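Long-range contact in inner membrane protein (Salmonella typhimurium LT2, PDB 2QJV), which is an uncharacterised IolB-like member of the KduI/IolB family of cupins, probably a sugar-acid isomerase: residues 138-143 / 155-160. The protein carries 2 engineered substitutions. Residues are numbered along the deposited sequence; the frame is centred on the assembly and turned at random.
Sequences RLVHNI and VVEVYT
Start with the valines: on one face of this antiparallel hairpin Val140 (chi1 t) packs against both Val156 and Val158, its CG1 3.5 Å from Val156 CG2 and its CG2 4.2 Å from Val158 CG2. On the other face Leu139 (t, p) sets CD2 3.9 Å from Tyr159 CD1, and, past Asn142, Ile143 CB packs 4.1 Å from Val155 CG1. Both strands are extended, their axes 4.7 Å apart at closest and 166° between directions. Val140 faces Val158 as a non-hydrogen-bonded pair (CA-CA 4.6 Å), flanked by two hydrogen-bonded ones. In the first, Leu139 N reaches Tyr159 O at 3.2 Å and Tyr159 N returns to Leu139 O at 2.9 Å; in the second, His141 N to Glu157 O is 2.9 Å and Glu157 N to His141 O 3.0 Å. An inverse gamma turn centred on Asn142, closed by a weak bond from Ile143 N to His141 O (3.1 Å), precedes a corner at Ile143. In the cupin fold, these are neighbouring inner strands of a five-stranded sheet, between 127-131 and 238-246. On the Leu139 face, the Tyr159 ring (chi1 m) presents its edge to the face of the His141 ring (also m) in an offset edge-to-face pair, centroids 5.3 Å apart and planes at 67°. At the polar edge, His141 ND1 donates to Glu157 OE2 at 2.9 Å, with Glu157 in p, t. Arg75 forms a salt bridge to the same oxygen, and Tyr240 hydrogen-bonds OE1, so the buried carboxylate has its charge balanced and both oxygens satisfied.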
ATOM      1  N   ARG A 138     -29.725 -16.181 -11.213  1.00 39.03           N
ATOM      2  CA  ARG A 138     -29.795 -14.798 -11.585  1.00 37.69           C
ATOM      3  C   ARG A 138     -30.697 -14.581 -12.818  1.00 36.19           C
ATOM      4  O   ARG A 138     -30.944 -15.502 -13.581  1.00 34.69           O
ATOM      5  CB  ARG A 138     -28.367 -14.335 -11.892  1.00 38.33           C
ATOM      6  CG  ARG A 138     -27.436 -14.600 -10.735  1.00 55.24           C
ATOM      7  CD  ARG A 138     -26.102 -15.172 -11.183  1.00 68.61           C
ATOM      8  NE  ARG A 138     -26.140 -16.522 -11.722  1.00 68.15           N
ATOM      9  CZ  ARG A 138     -25.079 -17.168 -12.207  1.00 70.91           C
ATOM     10  NH1 ARG A 138     -23.887 -16.593 -12.257  1.00 73.26           N
ATOM     11  NH2 ARG A 138     -25.213 -18.400 -12.670  1.00 74.63           N
ATOM     12  N   LEU A 139     -31.254 -13.392 -12.924  1.00 36.53           N
ATOM     13  CA  LEU A 139     -32.011 -12.969 -14.069  1.00 34.62           C
ATOM     14  C   LEU A 139     -31.009 -12.187 -14.905  1.00 34.65           C
ATOM     15  O   LEU A 139     -30.329 -11.301 -14.391  1.00 33.70           O
ATOM     16  CB  LEU A 139     -33.231 -12.124 -13.662  1.00 34.09           C
ATOM     17  CG  LEU A 139     -33.979 -11.368 -14.747  1.00 34.75           C
ATOM     18  CD1 LEU A 139     -34.602 -12.351 -15.777  1.00 31.85           C
ATOM     19  CD2 LEU A 139     -35.046 -10.502 -14.114  1.00 35.09           C
ATOM     20  N   VAL A 140     -30.938 -12.507 -16.203  1.00 32.47           N
ATOM     21  CA  VAL A 140     -30.012 -11.902 -17.141  1.00 32.67           C
ATOM     22  C   VAL A 140     -30.799 -11.311 -18.346  1.00 32.41           C
ATOM     23  O   VAL A 140     -31.693 -11.965 -18.880  1.00 33.95           O
ATOM     24  CB  VAL A 140     -28.946 -12.945 -17.591  1.00 32.54           C
ATOM     25  CG1 VAL A 140     -27.938 -12.372 -18.635  1.00 31.95           C
ATOM     26  CG2 VAL A 140     -28.238 -13.569 -16.349  1.00 32.77           C
ATOM     27  N   HIS A 141     -30.509 -10.047 -18.651  1.00 33.30           N
ATOM     28  CA  HIS A 141     -31.024  -9.310 -19.805  1.00 34.45           C
ATOM     29  C   HIS A 141     -29.882  -9.003 -20.764  1.00 32.49           C
ATOM     30  O   HIS A 141     -29.009  -8.140 -20.500  1.00 34.80           O
ATOM     31  CB  HIS A 141     -31.704  -7.994 -19.414  1.00 34.81           C
ATOM     32  CG  HIS A 141     -32.939  -8.142 -18.564  1.00 36.95           C
ATOM     33  ND1 HIS A 141     -33.411  -7.108 -17.783  1.00 34.78           N
ATOM     34  CD2 HIS A 141     -33.778  -9.187 -18.353  1.00 35.86           C
ATOM     35  CE1 HIS A 141     -34.509  -7.502 -17.158  1.00 35.62           C
ATOM     36  NE2 HIS A 141     -34.749  -8.766 -17.475  1.00 35.12           N
ATOM     37  N   ASN A 142     -29.859  -9.733 -21.882  1.00 34.17           N
ATOM     38  CA  ASN A 142     -28.846  -9.526 -22.935  1.00 35.77           C
ATOM     39  C   ASN A 142     -29.245  -8.377 -23.852  1.00 36.95           C
ATOM     40  O   ASN A 142     -29.939  -8.562 -24.869  1.00 38.30           O
ATOM     41  CB  ASN A 142     -28.601 -10.838 -23.706  1.00 37.23           C
ATOM     42  CG  ASN A 142     -27.951 -11.905 -22.828  1.00 38.07           C
ATOM     43  OD1 ASN A 142     -28.533 -12.974 -22.569  1.00 41.33           O
ATOM     44  ND2 ASN A 142     -26.763 -11.603 -22.333  1.00 33.06           N
ATOM     45  N   ILE A 143     -28.842  -7.178 -23.434  1.00 36.82           N
ATOM     46  CA  ILE A 143     -29.111  -5.939 -24.167  1.00 38.00           C
ATOM     47  C   ILE A 143     -28.394  -5.925 -25.540  1.00 38.42           C
ATOM     48  O   ILE A 143     -29.008  -5.647 -26.556  1.00 36.78           O
ATOM     49  CB  ILE A 143     -28.747  -4.682 -23.336  1.00 38.65           C
ATOM     50  CG1 ILE A 143     -29.678  -4.571 -22.113  1.00 40.24           C
ATOM     51  CG2 ILE A 143     -28.781  -3.393 -24.238  1.00 37.39           C
ATOM     52  CD1 ILE A 143     -29.232  -3.575 -21.064  1.00 40.48           C
ATOM     53  N   VAL A 155     -23.079  -5.722 -24.075  1.00 37.08           N
ATOM     54  CA  VAL A 155     -23.798  -5.107 -22.940  1.00 35.85           C
ATOM     55  C   VAL A 155     -24.807  -6.100 -22.362  1.00 37.01           C
ATOM     56  O   VAL A 155     -25.562  -6.755 -23.090  1.00 37.15           O
ATOM     57  CB  VAL A 155     -24.499  -3.759 -23.319  1.00 37.55           C
ATOM     58  CG1 VAL A 155     -25.176  -3.100 -22.096  1.00 35.32           C
ATOM     59  CG2 VAL A 155     -23.514  -2.776 -24.008  1.00 37.35           C
ATOM     60  N   VAL A 156     -24.769  -6.240 -21.036  1.00 38.60           N
ATOM     61  CA  VAL A 156     -25.676  -7.133 -20.330  1.00 36.75           C
ATOM     62  C   VAL A 156     -26.008  -6.510 -18.961  1.00 37.52           C
ATOM     63  O   VAL A 156     -25.209  -5.764 -18.415  1.00 37.11           O
ATOM     64  CB  VAL A 156     -25.029  -8.554 -20.171  1.00 38.66           C
ATOM     65  CG1 VAL A 156     -23.743  -8.483 -19.315  1.00 35.79           C
ATOM     66  CG2 VAL A 156     -26.002  -9.592 -19.593  1.00 34.01           C
ATOM     67  N   GLU A 157     -27.202  -6.802 -18.441  1.00 36.95           N
ATOM     68  CA  GLU A 157     -27.573  -6.431 -17.072  1.00 35.84           C
ATOM     69  C   GLU A 157     -28.010  -7.736 -16.342  1.00 35.81           C
ATOM     70  O   GLU A 157     -28.635  -8.644 -16.920  1.00 37.60           O
ATOM     71  CB  GLU A 157     -28.572  -5.248 -17.019  1.00 38.53           C
ATOM     72  CG  GLU A 157     -29.926  -5.521 -17.544  1.00 40.39           C
ATOM     73  CD  GLU A 157     -30.862  -4.332 -17.557  1.00 38.24           C
ATOM     74  OE1 GLU A 157     -30.449  -3.160 -17.350  1.00 40.67           O
ATOM     75  OE2 GLU A 157     -32.010  -4.588 -17.905  1.00 40.28           O
ATOM     76  N   VAL A 158     -27.625  -7.838 -15.070  1.00 34.88           N
ATOM     77  CA  VAL A 158     -27.855  -9.002 -14.238  1.00 33.94           C
ATOM     78  C   VAL A 158     -28.433  -8.622 -12.860  1.00 33.26           C
ATOM     79  O   VAL A 158     -28.027  -7.606 -12.277  1.00 34.62           O
ATOM     80  CB  VAL A 158     -26.518  -9.798 -14.052  1.00 32.43           C
ATOM     81  CG1 VAL A 158     -26.720 -11.064 -13.176  1.00 28.63           C
ATOM     82  CG2 VAL A 158     -25.899 -10.157 -15.417  1.00 33.19           C
ATOM     83  N   TYR A 159     -29.394  -9.436 -12.402  1.00 33.46           N
ATOM     84  CA  TYR A 159     -30.066  -9.291 -11.116  1.00 32.36           C
ATOM     85  C   TYR A 159     -29.710 -10.457 -10.248  1.00 31.82           C
ATOM     86  O   TYR A 159     -29.978 -11.600 -10.590  1.00 33.48           O
ATOM     87  CB  TYR A 159     -31.580  -9.244 -11.242  1.00 33.35           C
ATOM     88  CG  TYR A 159     -32.083  -8.104 -12.042  1.00 34.30           C
ATOM     89  CD1 TYR A 159     -32.057  -8.140 -13.434  1.00 33.62           C
ATOM     90  CD2 TYR A 159     -32.641  -7.011 -11.422  1.00 34.86           C
ATOM     91  CE1 TYR A 159     -32.538  -7.093 -14.184  1.00 42.03           C
ATOM     92  CE2 TYR A 159     -33.119  -5.959 -12.158  1.00 38.05           C
ATOM     93  CZ  TYR A 159     -33.091  -6.003 -13.531  1.00 37.70           C
ATOM     94  OH  TYR A 159     -33.559  -4.930 -14.240  1.00 41.13           O
ATOM     95  N   THR A 160     -29.101 -10.143  -9.100  1.00 36.02           N
ATOM     96  CA  THR A 160     -28.652 -11.136  -8.144  1.00 38.06           C
ATOM     97  C   THR A 160     -29.379 -10.876  -6.823  1.00 37.57           C
ATOM     98  O   THR A 160     -29.121  -9.898  -6.149  1.00 39.75           O
ATOM     99  CB  THR A 160     -27.107 -11.138  -7.979  1.00 38.34           C
ATOM    100  OG1 THR A 160     -26.475 -11.134  -9.271  1.00 37.85           O
ATOM    101  CG2 THR A 160     -26.620 -12.396  -7.136  1.00 35.52           C
TER